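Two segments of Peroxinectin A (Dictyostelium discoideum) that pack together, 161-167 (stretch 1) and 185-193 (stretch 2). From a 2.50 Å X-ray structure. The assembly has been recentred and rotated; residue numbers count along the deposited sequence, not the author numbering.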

# COMPACT_ATOMS: atom_id res chain seq x y z
N GLU A 161 15.21 -17.65 -4.94
CA GLU A 161 16.38 -17.53 -4.08
C GLU A 161 16.04 -16.78 -2.79
O GLU A 161 16.44 -17.20 -1.70
CB GLU A 161 17.51 -16.83 -4.83
CG GLU A 161 18.87 -16.94 -4.14
CD GLU A 161 20.00 -16.41 -5.00
OE1 GLU A 161 19.72 -15.66 -5.96
OE2 GLU A 161 21.17 -16.75 -4.72
N ILE A 162 15.30 -15.68 -2.90
CA ILE A 162 14.92 -14.94 -1.70
C ILE A 162 13.99 -15.77 -0.84
O ILE A 162 14.09 -15.77 0.40
CB ILE A 162 14.30 -13.59 -2.08
CG1 ILE A 162 13.98 -12.78 -0.82
CG2 ILE A 162 13.04 -13.78 -2.91
CD1 ILE A 162 13.60 -11.34 -1.10
N CYS A 163 13.07 -16.51 -1.46
CA CYS A 163 12.13 -17.33 -0.70
C CYS A 163 12.87 -18.38 0.12
O CYS A 163 12.68 -18.48 1.34
CB CYS A 163 11.12 -17.99 -1.63
SG CYS A 163 9.89 -18.98 -0.75
N LYS A 164 13.74 -19.16 -0.53
CA LYS A 164 14.41 -20.26 0.15
C LYS A 164 15.40 -19.78 1.21
O LYS A 164 15.92 -20.61 1.97
CB LYS A 164 15.12 -21.15 -0.87
CG LYS A 164 14.16 -22.03 -1.66
CD LYS A 164 14.88 -22.94 -2.64
CE LYS A 164 13.89 -23.85 -3.35
NZ LYS A 164 14.55 -24.74 -4.36
N ASN A 165 15.69 -18.48 1.28
CA ASN A 165 16.48 -17.94 2.38
C ASN A 165 15.61 -17.51 3.55
O ASN A 165 16.08 -17.51 4.69
CB ASN A 165 17.32 -16.76 1.90
CG ASN A 165 18.56 -17.19 1.14
OD1 ASN A 165 18.70 -16.93 -0.05
ND2 ASN A 165 19.48 -17.86 1.84
N LEU A 166 14.35 -17.16 3.30
CA LEU A 166 13.44 -16.77 4.37
C LEU A 166 12.80 -17.96 5.08
O LEU A 166 12.25 -17.79 6.17
CB LEU A 166 12.33 -15.87 3.82
CG LEU A 166 12.66 -14.39 3.65
CD1 LEU A 166 11.53 -13.68 2.91
CD2 LEU A 166 12.92 -13.72 4.99
N ARG A 167 12.86 -19.15 4.49
CA ARG A 167 12.21 -20.32 5.06
C ARG A 167 13.25 -21.27 5.63
O ARG A 167 14.40 -21.33 5.17
CB ARG A 167 11.35 -21.04 4.01
CG ARG A 167 12.08 -21.38 2.73
CD ARG A 167 11.13 -21.91 1.67
NE ARG A 167 11.17 -23.36 1.59
CZ ARG A 167 10.70 -24.07 0.56
NH1 ARG A 167 10.16 -23.46 -0.49
NH2 ARG A 167 10.79 -25.39 0.58
N PRO A 185 9.44 -12.31 13.37
CA PRO A 185 10.11 -12.61 12.09
C PRO A 185 11.61 -12.74 12.28
O PRO A 185 12.15 -12.38 13.33
CB PRO A 185 9.76 -11.40 11.21
CG PRO A 185 8.52 -10.82 11.82
CD PRO A 185 8.66 -11.06 13.30
N PRO A 186 12.32 -13.26 11.28
CA PRO A 186 13.77 -13.44 11.39
C PRO A 186 14.52 -12.14 11.12
O PRO A 186 13.95 -11.14 10.70
CB PRO A 186 14.07 -14.50 10.33
CG PRO A 186 13.03 -14.27 9.28
CD PRO A 186 11.80 -13.73 9.98
N LYS A 187 15.83 -12.19 11.35
CA LYS A 187 16.68 -11.03 11.16
C LYS A 187 18.01 -11.46 10.54
O LYS A 187 18.43 -12.61 10.65
CB LYS A 187 16.94 -10.30 12.48
CG LYS A 187 15.70 -9.61 13.05
CD LYS A 187 15.91 -9.15 14.49
CE LYS A 187 15.91 -10.33 15.46
NZ LYS A 187 15.96 -9.89 16.89
N ASN A 188 18.66 -10.49 9.88
CA ASN A 188 19.99 -10.68 9.30
C ASN A 188 20.02 -11.82 8.28
O ASN A 188 21.07 -12.43 8.04
CB ASN A 188 21.04 -10.93 10.38
CG ASN A 188 21.15 -9.79 11.37
OD1 ASN A 188 20.85 -8.65 11.04
ND2 ASN A 188 21.60 -10.10 12.58
N VAL A 189 18.88 -12.11 7.66
CA VAL A 189 18.80 -13.21 6.70
C VAL A 189 19.59 -12.82 5.45
O VAL A 189 19.26 -11.81 4.81
CB VAL A 189 17.34 -13.55 6.36
CG1 VAL A 189 17.28 -14.71 5.38
CG2 VAL A 189 16.57 -13.87 7.63
N PRO A 190 20.62 -13.57 5.07
CA PRO A 190 21.36 -13.23 3.84
C PRO A 190 20.45 -13.27 2.62
O PRO A 190 19.56 -14.11 2.51
CB PRO A 190 22.45 -14.30 3.77
CG PRO A 190 22.58 -14.81 5.16
CD PRO A 190 21.21 -14.74 5.74
N GLY A 191 20.70 -12.35 1.69
CA GLY A 191 19.95 -12.30 0.45
C GLY A 191 18.61 -11.61 0.53
O GLY A 191 17.91 -11.54 -0.49
N VAL A 192 18.22 -11.09 1.69
CA VAL A 192 16.93 -10.43 1.85
C VAL A 192 17.16 -8.94 2.11
O VAL A 192 17.20 -8.52 3.27
CB VAL A 192 16.11 -11.06 2.98
CG1 VAL A 192 14.72 -10.42 3.05
CG2 VAL A 192 15.99 -12.56 2.78
N PRO A 193 17.32 -8.12 1.07
CA PRO A 193 17.56 -6.68 1.29
C PRO A 193 16.31 -6.01 1.84
O PRO A 193 15.24 -6.07 1.24
CB PRO A 193 17.91 -6.17 -0.11
CG PRO A 193 17.23 -7.11 -1.03
CD PRO A 193 17.27 -8.46 -0.36

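A helix through Ile162, Asn165 and Leu166 packs against an irregular chain whose apolar side chains do most of the fitting. Ile162, Asn165 and Leu166 are spaced by three and four residues, so the helical repeat brings them to one side, where they form a shallow hollow. Into it projects Val192, its CA-to-CB bond aimed toward the helix. The methyl CG2 of Val192 lies 3.9 Å from Leu166 CG and 4.1 Å from Ile162 CG1, with Asn165 CB a little farther off at 4.5 Å. A short, branched valine suits this place: it presents a compact methyl bump to the hollow without a long chain to accommodate.

Ile162 and Leu166 leave the backbone sideways, yet their ends come nearer to the other stretch, so branched aliphatic residues can line the hollow. Leu166 extends the contact further, its CD2 lying 4.3 Å from Pro186 CG and 4.5 Å from Val189 CG1. The rigid proline ring offers a firm apolar surface to that methyl.

Val189 supplies a second bump. Its CG1 presses to 3.1 Å from Asn165 O, a tight approach of a methyl to a backbone carbonyl, and sits 4.0 Å from Asn165 CB.

Val189 and Val192 are the two ends of a type II beta turn, closed by a weak hydrogen bond from Val192 N to Val189 O (3.4 Å). Pro190 fits the second position with its phi of -61°, and Gly191 the third, where a phi of 82° favours glycine. Gly191 lies close to the helix, its CA 6.1 Å from the CA of Ile162, and an ideal CB would point toward the helix. No hydrogen bond is assigned across the contact, so complementary shape is its most evident feature.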